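Local coordinates for aldehyde dehydrogenase (Trypanosoma brucei, PDB 5MYP), which probably oxidises aldehydes to carboxylic acids with NAD+ as the electron acceptor, as other members of the aldehyde dehydrogenase family do, at residues V19-C24 / T187-E192; R44-L49 / P137-L142; E327-G332 / G368-V373. All coordinates share one frame; numbering follows the deposited sequence.

Contact 1: V19-C24 / T187-E192; sequences VIVSKC and TAVLKE. Unlike the reference sequence in segment 19-24: V19 (reference Thr).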
ATOM      1  N   VAL A  19       4.176 -26.643   7.140  1.00 14.21           N
ATOM      2  CA  VAL A  19       3.107 -27.182   7.994  1.00 14.10           C
ATOM      3  C   VAL A  19       2.520 -26.079   8.876  1.00 13.55           C
ATOM      4  O   VAL A  19       1.301 -25.958   8.990  1.00 13.12           O
ATOM      5  CB  VAL A  19       3.605 -28.356   8.880  1.00 14.51           C
ATOM      6  CG1 VAL A  19       2.486 -28.873   9.786  1.00 14.69           C
ATOM      7  CG2 VAL A  19       4.155 -29.484   8.014  1.00 14.72           C
ATOM      8  N   ILE A  20       3.399 -25.283   9.485  1.00 13.32           N
ATOM      9  CA  ILE A  20       3.012 -24.152  10.329  1.00 13.24           C
ATOM     10  C   ILE A  20       2.146 -23.157   9.544  1.00 13.13           C
ATOM     11  O   ILE A  20       1.065 -22.779  10.009  1.00 12.90           O
ATOM     12  CB  ILE A  20       4.258 -23.454  10.941  1.00 13.31           C
ATOM     13  CG1 ILE A  20       4.890 -24.355  12.010  1.00 13.39           C
ATOM     14  CG2 ILE A  20       3.913 -22.100  11.560  1.00 13.41           C
ATOM     15  CD1 ILE A  20       6.312 -23.990  12.382  1.00 13.31           C
ATOM     16  N   VAL A  21       2.609 -22.758   8.358  1.00 12.87           N
ATOM     17  CA  VAL A  21       1.854 -21.809   7.523  1.00 13.05           C
ATOM     18  C   VAL A  21       0.521 -22.416   7.066  1.00 13.09           C
ATOM     19  O   VAL A  21      -0.504 -21.742   7.117  1.00 13.04           O
ATOM     20  CB  VAL A  21       2.672 -21.303   6.305  1.00 12.92           C
ATOM     21  CG1 VAL A  21       1.832 -20.359   5.437  1.00 12.91           C
ATOM     22  CG2 VAL A  21       3.941 -20.592   6.770  1.00 12.87           C
ATOM     23  N   SER A  22       0.548 -23.681   6.641  1.00 13.25           N
ATOM     24  CA  SER A  22      -0.649 -24.395   6.188  1.00 13.66           C
ATOM     25  C   SER A  22      -1.733 -24.493   7.266  1.00 13.61           C
ATOM     26  O   SER A  22      -2.916 -24.346   6.968  1.00 13.60           O
ATOM     27  CB  SER A  22      -0.276 -25.803   5.712  1.00 13.77           C
ATOM     28  OG  SER A  22      -1.430 -26.526   5.337  1.00 14.53           O
ATOM     29  N   LYS A  23      -1.318 -24.748   8.506  1.00 13.74           N
ATOM     30  CA  LYS A  23      -2.246 -24.802   9.643  1.00 14.19           C
ATOM     31  C   LYS A  23      -2.910 -23.444   9.890  1.00 13.77           C
ATOM     32  O   LYS A  23      -4.112 -23.380  10.142  1.00 13.89           O
ATOM     33  CB  LYS A  23      -1.539 -25.288  10.918  1.00 14.59           C
ATOM     34  CG  LYS A  23      -1.347 -26.788  10.992  1.00 15.21           C
ATOM     35  CD  LYS A  23      -0.606 -27.187  12.265  1.00 15.60           C
ATOM     36  CE  LYS A  23      -0.273 -28.673  12.258  1.00 15.92           C
ATOM     37  NZ  LYS A  23       0.765 -29.025  13.264  1.00 16.09           N
ATOM     38  N   CYS A  24      -2.129 -22.369   9.800  1.00 13.32           N
ATOM     39  CA  CYS A  24      -2.665 -21.005   9.915  1.00 13.14           C
ATOM     40  C   CYS A  24      -3.619 -20.646   8.769  1.00 13.14           C
ATOM     41  O   CYS A  24      -4.644 -19.999   8.987  1.00 13.04           O
ATOM     42  CB  CYS A  24      -1.522 -19.983  10.012  1.00 12.87           C
ATOM     43  SG  CYS A  24      -0.522 -20.138  11.515  1.00 12.81           S
ATOM     44  N   THR A 187      14.320 -17.153   4.859  1.00 13.50           N
ATOM     45  CA  THR A 187      14.227 -17.455   3.430  1.00 13.45           C
ATOM     46  C   THR A 187      13.139 -18.492   3.158  1.00 13.29           C
ATOM     47  O   THR A 187      12.340 -18.317   2.239  1.00 13.16           O
ATOM     48  CB  THR A 187      15.582 -17.944   2.869  1.00 13.53           C
ATOM     49  OG1 THR A 187      16.562 -16.920   3.059  1.00 13.50           O
ATOM     50  CG2 THR A 187      15.495 -18.277   1.384  1.00 13.72           C
ATOM     51  N   ALA A 188      13.094 -19.543   3.980  1.00 13.12           N
ATOM     52  CA  ALA A 188      12.107 -20.619   3.828  1.00 12.99           C
ATOM     53  C   ALA A 188      10.662 -20.156   4.071  1.00 12.85           C
ATOM     54  O   ALA A 188       9.766 -20.504   3.297  1.00 12.94           O
ATOM     55  CB  ALA A 188      12.446 -21.779   4.752  1.00 13.02           C
ATOM     56  N   VAL A 189      10.426 -19.391   5.134  1.00 12.73           N
ATOM     57  CA  VAL A 189       9.058 -18.911   5.416  1.00 12.77           C
ATOM     58  C   VAL A 189       8.592 -17.915   4.342  1.00 12.73           C
ATOM     59  O   VAL A 189       7.420 -17.900   3.990  1.00 12.78           O
ATOM     60  CB  VAL A 189       8.894 -18.349   6.854  1.00 12.70           C
ATOM     61  CG1 VAL A 189       9.563 -16.997   7.028  1.00 12.83           C
ATOM     62  CG2 VAL A 189       7.422 -18.254   7.233  1.00 12.81           C
ATOM     63  N   LEU A 190       9.520 -17.128   3.793  1.00 12.64           N
ATOM     64  CA  LEU A 190       9.219 -16.207   2.683  1.00 12.73           C
ATOM     65  C   LEU A 190       8.818 -16.867   1.345  1.00 12.79           C
ATOM     66  O   LEU A 190       8.242 -16.192   0.482  1.00 12.59           O
ATOM     67  CB  LEU A 190      10.371 -15.214   2.475  1.00 12.77           C
ATOM     68  CG  LEU A 190      10.463 -14.091   3.519  1.00 12.76           C
ATOM     69  CD1 LEU A 190      11.777 -13.337   3.397  1.00 12.81           C
ATOM     70  CD2 LEU A 190       9.294 -13.119   3.435  1.00 12.85           C
ATOM     71  N   LYS A 191       9.123 -18.154   1.172  0.50 12.77           N
ATOM     72  CA  LYS A 191       8.617 -18.924   0.034  0.50 12.82           C
ATOM     73  C   LYS A 191       7.133 -19.274   0.164  0.50 12.81           C
ATOM     74  O   LYS A 191       6.465 -19.510  -0.843  0.50 12.80           O
ATOM     75  CB  LYS A 191       9.427 -20.208  -0.152  0.50 12.95           C
ATOM     76  CG  LYS A 191      10.877 -19.957  -0.522  0.50 13.07           C
ATOM     77  CD  LYS A 191      11.449 -21.094  -1.357  0.50 13.16           C
ATOM     78  CE  LYS A 191      11.306 -22.434  -0.656  0.50 13.25           C
ATOM     79  NZ  LYS A 191       9.975 -23.057  -0.889  0.50 13.40           N
ATOM     80  N   GLU A 192       6.624 -19.321   1.396  1.00 12.88           N
ATOM     81  CA  GLU A 192       5.207 -19.632   1.649  1.00 12.72           C
ATOM     82  C   GLU A 192       4.327 -18.426   1.308  1.00 12.31           C
ATOM     83  O   GLU A 192       4.783 -17.276   1.366  1.00 12.01           O
ATOM     84  CB  GLU A 192       4.990 -20.042   3.106  1.00 13.23           C
ATOM     85  CG  GLU A 192       5.792 -21.262   3.561  1.00 13.50           C
ATOM     86  CD  GLU A 192       5.483 -22.513   2.763  1.00 13.97           C
ATOM     87  OE1 GLU A 192       4.301 -22.749   2.437  1.00 14.54           O
ATOM     88  OE2 GLU A 192       6.432 -23.259   2.457  1.00 14.57           O
TER
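V21 presents both of its methyl groups to the aliphatic part of E192, and the two side chains run at a slant to each other. CG2 of V21 lies 3.8 Å from CG of E192, while CG1 of V21 rests 3.9 Å from CB of E192; the two methyls straddle that CB, and CG2 alone goes on to reach CG. The valine stands with CG1 opposite its own backbone N (chi1 178°) and CG2 beside that N, and the pair spreads over E192. On the other side, the glutamate chain folds at CB-CG (chi2 -60°), with CB and CG set against the valine; E192 is only partly exposed, whereas V21 is buried. A second, looser touch comes from V189, three residues before E192, whose CG2 is 4.2 Å from CG2 of V21. No hydrogen bond crosses between 19-24 and 187-192, and everything that meets is carbon. The fold explains the partners: helix 183-191 lies in the connection that carries the chain from strand 176-178 to strand 196-200, across the parallel strands of the mixed sheet of the Rossmann-like domain, and helix 16-29 from the N-terminal region packs over its C-terminal end. There E192 N bonds to V189 O at 3.1 Å, three residues back, and the chain leaves the helix at E192, whose CB points toward V21. Around the pair, F194 touches both V21 and V189 just beyond the turn, and I17 and P18 of the N-terminal helix reach V189 and E192, respectively. H216 binds the carbonyl oxygen of K191.

Contact 2: R44-L49 / P137-L142; sequences RSLLNL and PLLGAL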
ATOM      1  N   ARG A  44      -7.583 -10.035  24.293  0.70 19.01           N
ATOM      2  CA  ARG A  44      -7.575 -10.098  25.766  0.70 19.54           C
ATOM      3  C   ARG A  44      -6.533 -11.088  26.299  0.70 18.73           C
ATOM      4  O   ARG A  44      -5.883 -10.824  27.309  0.70 18.28           O
ATOM      5  CB  ARG A  44      -8.958 -10.468  26.316  0.70 20.85           C
ATOM      6  CG  ARG A  44      -9.971  -9.329  26.269  0.70 22.18           C
ATOM      7  CD  ARG A  44     -11.185  -9.597  27.150  0.70 23.39           C
ATOM      8  NE  ARG A  44     -11.630 -10.994  27.123  0.70 24.27           N
ATOM      9  CZ  ARG A  44     -12.582 -11.508  26.335  0.70 25.18           C
ATOM     10  NH1 ARG A  44     -13.263 -10.762  25.457  0.70 25.74           N
ATOM     11  NH2 ARG A  44     -12.870 -12.806  26.436  0.70 25.51           N
ATOM     12  N   SER A  45      -6.373 -12.236  25.614  0.50 18.10           N
ATOM     13  CA  SER A  45      -5.359 -13.245  25.971  0.50 17.72           C
ATOM     14  C   SER A  45      -3.935 -12.739  25.750  0.50 17.42           C
ATOM     15  O   SER A  45      -3.043 -13.043  26.540  0.50 17.47           O
ATOM     16  CB  SER A  45      -5.567 -14.538  25.178  0.50 17.64           C
ATOM     17  OG  SER A  45      -6.885 -15.028  25.331  0.50 17.42           O
ATOM     18  N   LEU A  46      -3.722 -11.972  24.681  1.00 17.05           N
ATOM     19  CA  LEU A  46      -2.421 -11.328  24.433  1.00 16.61           C
ATOM     20  C   LEU A  46      -2.127 -10.206  25.442  1.00 16.30           C
ATOM     21  O   LEU A  46      -0.975  -9.999  25.810  1.00 15.75           O
ATOM     22  CB  LEU A  46      -2.310 -10.822  22.989  1.00 16.46           C
ATOM     23  CG  LEU A  46      -2.142 -11.932  21.951  1.00 16.50           C
ATOM     24  CD1 LEU A  46      -2.300 -11.404  20.534  1.00 16.45           C
ATOM     25  CD2 LEU A  46      -0.805 -12.644  22.104  1.00 16.68           C
ATOM     26  N   LEU A  47      -3.159  -9.495  25.895  1.00 16.38           N
ATOM     27  CA  LEU A  47      -3.012  -8.572  27.028  1.00 16.71           C
ATOM     28  C   LEU A  47      -2.539  -9.328  28.270  1.00 16.79           C
ATOM     29  O   LEU A  47      -1.598  -8.892  28.944  1.00 16.46           O
ATOM     30  CB  LEU A  47      -4.321  -7.832  27.327  1.00 16.92           C
ATOM     31  CG  LEU A  47      -4.357  -6.852  28.504  1.00 17.14           C
ATOM     32  CD1 LEU A  47      -3.286  -5.791  28.373  1.00 17.35           C
ATOM     33  CD2 LEU A  47      -5.732  -6.209  28.590  1.00 17.66           C
ATOM     34  N   ASN A  48      -3.176 -10.468  28.548  1.00 17.28           N
ATOM     35  CA  ASN A  48      -2.762 -11.336  29.661  1.00 17.66           C
ATOM     36  C   ASN A  48      -1.324 -11.840  29.485  1.00 17.55           C
ATOM     37  O   ASN A  48      -0.568 -11.878  30.454  1.00 17.35           O
ATOM     38  CB  ASN A  48      -3.720 -12.527  29.841  1.00 18.16           C
ATOM     39  CG  ASN A  48      -5.137 -12.108  30.221  1.00 18.76           C
ATOM     40  OD1 ASN A  48      -6.083 -12.892  30.075  1.00 19.33           O
ATOM     41  ND2 ASN A  48      -5.296 -10.880  30.705  1.00 18.86           N
ATOM     42  N   LEU A  49      -0.950 -12.210  28.259  1.00 17.55           N
ATOM     43  CA  LEU A  49       0.440 -12.596  27.940  1.00 17.64           C
ATOM     44  C   LEU A  49       1.440 -11.532  28.399  1.00 17.57           C
ATOM     45  O   LEU A  49       2.437 -11.848  29.048  1.00 17.17           O
ATOM     46  CB  LEU A  49       0.609 -12.860  26.434  1.00 17.92           C
ATOM     47  CG  LEU A  49       2.024 -12.994  25.848  1.00 18.17           C
ATOM     48  CD1 LEU A  49       2.738 -14.201  26.413  1.00 18.52           C
ATOM     49  CD2 LEU A  49       1.978 -13.091  24.333  1.00 18.34           C
ATOM     50  N   PRO A 137       2.553  -5.223  15.664  1.00 13.16           N
ATOM     51  CA  PRO A 137       1.953  -5.605  14.372  1.00 12.91           C
ATOM     52  C   PRO A 137       0.979  -6.786  14.469  1.00 12.45           C
ATOM     53  O   PRO A 137      -0.080  -6.755  13.849  1.00 12.38           O
ATOM     54  CB  PRO A 137       3.166  -5.999  13.510  1.00 12.92           C
ATOM     55  CG  PRO A 137       4.335  -5.356  14.161  1.00 13.02           C
ATOM     56  CD  PRO A 137       4.023  -5.309  15.623  1.00 13.15           C
ATOM     57  N   LEU A 138       1.350  -7.811  15.238  1.00 12.06           N
ATOM     58  CA  LEU A 138       0.500  -8.988  15.434  1.00 11.79           C
ATOM     59  C   LEU A 138      -0.886  -8.620  15.975  1.00 11.70           C
ATOM     60  O   LEU A 138      -1.895  -9.091  15.454  1.00 11.51           O
ATOM     61  CB  LEU A 138       1.177  -9.996  16.371  1.00 11.75           C
ATOM     62  CG  LEU A 138       0.397 -11.275  16.693  1.00 11.72           C
ATOM     63  CD1 LEU A 138       0.129 -12.079  15.423  1.00 11.74           C
ATOM     64  CD2 LEU A 138       1.143 -12.104  17.724  1.00 11.67           C
ATOM     65  N   LEU A 139      -0.927  -7.782  17.011  1.00 11.67           N
ATOM     66  CA  LEU A 139      -2.200  -7.344  17.605  1.00 11.78           C
ATOM     67  C   LEU A 139      -3.131  -6.752  16.546  1.00 11.54           C
ATOM     68  O   LEU A 139      -4.313  -7.095  16.488  1.00 11.36           O
ATOM     69  CB  LEU A 139      -1.961  -6.323  18.718  1.00 12.20           C
ATOM     70  CG  LEU A 139      -1.319  -6.852  19.998  1.00 12.46           C
ATOM     71  CD1 LEU A 139      -0.824  -5.700  20.856  1.00 12.69           C
ATOM     72  CD2 LEU A 139      -2.298  -7.728  20.763  1.00 12.80           C
ATOM     73  N   GLY A 140      -2.573  -5.885  15.703  1.00 11.13           N
ATOM     74  CA  GLY A 140      -3.303  -5.299  14.586  1.00 10.96           C
ATOM     75  C   GLY A 140      -3.819  -6.309  13.574  1.00 10.63           C
ATOM     76  O   GLY A 140      -4.964  -6.222  13.140  1.00 10.44           O
ATOM     77  N   ALA A 141      -2.969  -7.263  13.199  1.00 10.48           N
ATOM     78  CA  ALA A 141      -3.351  -8.309  12.240  1.00 10.34           C
ATOM     79  C   ALA A 141      -4.508  -9.168  12.765  1.00 10.21           C
ATOM     80  O   ALA A 141      -5.424  -9.497  12.019  1.00 10.11           O
ATOM     81  CB  ALA A 141      -2.152  -9.185  11.893  1.00 10.32           C
ATOM     82  N   LEU A 142      -4.461  -9.503  14.055  1.00 10.12           N
ATOM     83  CA  LEU A 142      -5.504 -10.316  14.680  1.00 10.07           C
ATOM     84  C   LEU A 142      -6.801  -9.529  14.904  1.00 10.05           C
ATOM     85  O   LEU A 142      -7.894 -10.094  14.797  1.00  9.71           O
ATOM     86  CB  LEU A 142      -4.999 -10.913  15.995  1.00 10.11           C
ATOM     87  CG  LEU A 142      -3.800 -11.865  15.859  1.00 10.13           C
ATOM     88  CD1 LEU A 142      -3.189 -12.184  17.209  1.00 10.12           C
ATOM     89  CD2 LEU A 142      -4.186 -13.143  15.121  1.00 10.15           C
TER
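L46 projects from helix 36-52 straight at helix 132-143, and its CD1 does nearly all the touching. That methyl comes within 3.5 Å of CD1 of L142, close for two methyl groups, and within 3.7 Å of CD2 of L139. L138 is the slackest partner, its CD2 standing 4.5 Å from CD1 of L46. L138, L139 and L142 thus group round one leucine end, two of them a full helical turn apart. L46 and L139 pass flank to flank, pointing opposite ways, which lets CD2 of L139 also lean on CB of L46, at 3.8 Å. L142, by contrast, meets L46 at about a right angle, so only the ends of the two chains touch. L139 starts out aslant to the other helix; with CG beside its backbone N (chi1 -70°) its end swings nearer. The axes of the two short segments run almost antiparallel, at 164°, and are 11.4 Å apart, a wide spacing bridged by whole leucine side chains. Away from this tight knot the helix 36-52 side changes character. R44 is exposed and S45 and N48 lie partly open to solvent on faces turned from the contact, while L47 leans on V84 and W85 of helix 69-95. The inner side stays greasy: L49 joins L46 against L167 of helix 157-170, and L142 meets V175. Beneath, L138 lies on A148 and I150 of strand 147-151. Helix 132-143 is the helix of a beta-alpha-beta crossover, linking the parallel neighbours 110-124 and 147-151, and the arrangement is that of a Rossmann-like domain whose sheet is covered by a helix, covered in turn by an N-terminal helix.

Contact 3: E327-G332 / G368-V373; sequences EFMKGG and GPILPV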
ATOM      1  N   GLU A 327      34.798   3.528  14.673  1.00 26.01           N
ATOM      2  CA  GLU A 327      35.385   4.140  13.469  1.00 27.21           C
ATOM      3  C   GLU A 327      34.686   5.436  13.036  1.00 26.24           C
ATOM      4  O   GLU A 327      35.335   6.321  12.476  1.00 26.28           O
ATOM      5  CB  GLU A 327      35.418   3.156  12.284  1.00 28.78           C
ATOM      6  CG  GLU A 327      36.446   2.037  12.390  1.00 30.79           C
ATOM      7  CD  GLU A 327      37.862   2.550  12.552  1.00 32.21           C
ATOM      8  OE1 GLU A 327      38.484   2.217  13.580  1.00 34.77           O
ATOM      9  OE2 GLU A 327      38.352   3.292  11.668  1.00 33.17           O
ATOM     10  N   PHE A 328      33.379   5.546  13.292  1.00 25.83           N
ATOM     11  CA  PHE A 328      32.634   6.789  13.022  1.00 25.54           C
ATOM     12  C   PHE A 328      33.149   8.012  13.787  1.00 25.24           C
ATOM     13  O   PHE A 328      32.993   9.133  13.309  1.00 24.54           O
ATOM     14  CB  PHE A 328      31.124   6.632  13.298  1.00 25.48           C
ATOM     15  CG  PHE A 328      30.354   5.844  12.255  1.00 25.11           C
ATOM     16  CD1 PHE A 328      30.846   5.602  10.963  1.00 25.26           C
ATOM     17  CD2 PHE A 328      29.079   5.380  12.568  1.00 25.03           C
ATOM     18  CE1 PHE A 328      30.094   4.889  10.040  1.00 25.16           C
ATOM     19  CE2 PHE A 328      28.327   4.672  11.643  1.00 24.95           C
ATOM     20  CZ  PHE A 328      28.834   4.429  10.376  1.00 25.06           C
ATOM     21  N   MET A 329      33.762   7.804  14.956  1.00 25.72           N
ATOM     22  CA  MET A 329      34.367   8.906  15.721  1.00 26.44           C
ATOM     23  C   MET A 329      35.516   9.611  14.980  1.00 27.12           C
ATOM     24  O   MET A 329      35.844  10.752  15.306  1.00 27.34           O
ATOM     25  CB  MET A 329      34.862   8.425  17.092  1.00 26.37           C
ATOM     26  CG  MET A 329      33.757   7.986  18.041  1.00 26.36           C
ATOM     27  SD  MET A 329      34.379   7.548  19.674  1.00 26.18           S
ATOM     28  CE  MET A 329      32.944   6.737  20.379  1.00 26.30           C
ATOM     29  N   LYS A 330      36.110   8.940  13.989  1.00 27.75           N
ATOM     30  CA  LYS A 330      37.186   9.516  13.170  1.00 29.19           C
ATOM     31  C   LYS A 330      36.691  10.585  12.188  1.00 28.98           C
ATOM     32  O   LYS A 330      37.481  11.405  11.722  1.00 30.36           O
ATOM     33  CB  LYS A 330      37.914   8.424  12.371  1.00 30.23           C
ATOM     34  CG  LYS A 330      38.452   7.248  13.176  1.00 31.21           C
ATOM     35  CD  LYS A 330      39.512   7.654  14.184  1.00 32.27           C
ATOM     36  CE  LYS A 330      40.014   6.451  14.970  1.00 32.98           C
ATOM     37  NZ  LYS A 330      40.520   5.353  14.099  1.00 33.29           N
ATOM     38  N   GLY A 331      35.397  10.573  11.866  1.00 28.58           N
ATOM     39  CA  GLY A 331      34.813  11.538  10.935  1.00 27.84           C
ATOM     40  C   GLY A 331      34.569  12.945  11.462  1.00 27.05           C
ATOM     41  O   GLY A 331      34.045  13.783  10.729  1.00 27.14           O
ATOM     42  N   GLY A 332      34.914  13.205  12.724  1.00 26.26           N
ATOM     43  CA  GLY A 332      34.908  14.562  13.271  1.00 25.64           C
ATOM     44  C   GLY A 332      35.683  14.686  14.571  1.00 24.74           C
ATOM     45  O   GLY A 332      36.343  13.739  15.007  1.00 24.43           O
ATOM     46  N   GLY A 368      23.335   4.195  16.725  1.00 15.72           N
ATOM     47  CA  GLY A 368      24.258   4.075  17.840  1.00 15.75           C
ATOM     48  C   GLY A 368      24.478   5.392  18.558  1.00 15.85           C
ATOM     49  O   GLY A 368      23.860   6.397  18.212  1.00 15.86           O
ATOM     50  N   PRO A 369      25.367   5.402  19.565  1.00 15.89           N
ATOM     51  CA  PRO A 369      25.555   6.594  20.401  1.00 16.17           C
ATOM     52  C   PRO A 369      26.326   7.794  19.799  1.00 16.34           C
ATOM     53  O   PRO A 369      26.637   8.724  20.543  1.00 16.90           O
ATOM     54  CB  PRO A 369      26.313   6.038  21.623  1.00 16.13           C
ATOM     55  CG  PRO A 369      26.067   4.571  21.597  1.00 16.05           C
ATOM     56  CD  PRO A 369      26.051   4.235  20.147  1.00 16.00           C
ATOM     57  N   ILE A 370      26.613   7.800  18.495  1.00 16.24           N
ATOM     58  CA  ILE A 370      27.346   8.906  17.869  1.00 16.15           C
ATOM     59  C   ILE A 370      26.358   9.950  17.341  1.00 15.89           C
ATOM     60  O   ILE A 370      25.445   9.611  16.587  1.00 15.73           O
ATOM     61  CB  ILE A 370      28.250   8.422  16.709  1.00 16.48           C
ATOM     62  CG1 ILE A 370      29.119   7.224  17.136  1.00 16.49           C
ATOM     63  CG2 ILE A 370      29.103   9.566  16.168  1.00 16.61           C
ATOM     64  CD1 ILE A 370      29.930   7.430  18.400  1.00 16.75           C
ATOM     65  N   LEU A 371      26.557  11.210  17.737  1.00 15.23           N
ATOM     66  CA  LEU A 371      25.712  12.326  17.313  1.00 15.19           C
ATOM     67  C   LEU A 371      26.551  13.418  16.630  1.00 15.09           C
ATOM     68  O   LEU A 371      27.127  14.280  17.306  1.00 14.75           O
ATOM     69  CB  LEU A 371      24.956  12.912  18.513  1.00 15.23           C
ATOM     70  CG  LEU A 371      23.839  13.919  18.212  1.00 15.39           C
ATOM     71  CD1 LEU A 371      22.631  13.236  17.582  1.00 15.58           C
ATOM     72  CD2 LEU A 371      23.414  14.646  19.483  1.00 15.66           C
ATOM     73  N   PRO A 372      26.636  13.380  15.287  1.00 15.23           N
ATOM     74  CA  PRO A 372      27.228  14.489  14.538  1.00 15.53           C
ATOM     75  C   PRO A 372      26.437  15.784  14.695  1.00 15.80           C
ATOM     76  O   PRO A 372      25.204  15.755  14.716  1.00 15.61           O
ATOM     77  CB  PRO A 372      27.157  14.007  13.085  1.00 15.42           C
ATOM     78  CG  PRO A 372      27.151  12.526  13.184  1.00 15.34           C
ATOM     79  CD  PRO A 372      26.327  12.242  14.403  1.00 15.37           C
ATOM     80  N   VAL A 373      27.157  16.898  14.809  1.00 16.34           N
ATOM     81  CA  VAL A 373      26.564  18.226  14.891  1.00 16.61           C
ATOM     82  C   VAL A 373      27.084  19.047  13.712  1.00 17.34           C
ATOM     83  O   VAL A 373      28.285  19.327  13.618  1.00 17.12           O
ATOM     84  CB  VAL A 373      26.909  18.913  16.230  1.00 16.76           C
ATOM     85  CG1 VAL A 373      26.395  20.350  16.266  1.00 16.70           C
ATOM     86  CG2 VAL A 373      26.335  18.118  17.398  1.00 16.70           C
TER
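An extended chain beyond CG (chi2 -176°, chi3 -167°) carries CE of M329 out to I370, while I370 folds at its second torsion (chi2 -53°) and meets it with CD1. The two side chains cross at about a right angle, CE of M329 lying 3.7 Å from CD1 of I370 and CG of M329 3.9 Å from the same methyl. CD1 thus lies across the methionine chain, against both CG and CE, instead of touching its end alone. F328 adds a lighter contact through its stem, CB to CG1 of I370 at 4.4 Å; its ring leads away to pack on P360 and V361. M329 lies in a 3-10 segment, 329-330, after helix 319-328, with K330 N bonded to E327 O at 3.1 Å. No polar bond joins 327-332 to 368-373. Strand 370-376 lies in a mixed sheet between strands 264-268 and 346-353, parallel to both. I370 also touches L352 of strand 346-353, and M329 reaches I347 and T350 there, so the helix end covers two adjoining strands, while L371 packs on I247 and K251 of helix 240-252, and K251 binds the carbonyl oxygen of I370.

In the fold
From the N terminus, helix 16-29 and then helix 36-52 supply the first halves of contacts 1 and 2. Contact 2 closes first, when the chain returns as helix 132-143, and contact 1 closes later, at the end of helix 183-191, so contact 2 nests within it. Their centres lie 21 Å apart without touching, and both fasten N-terminal helices onto helices of the Rossmann-like domain. Contact 3 opens only after both have closed. It shuts a short loop, holding 12 strand residues and no helix, in the domain built on the other sheet. Its centre is 39 Å from that of contact 2, on opposite sides of the chain's centre.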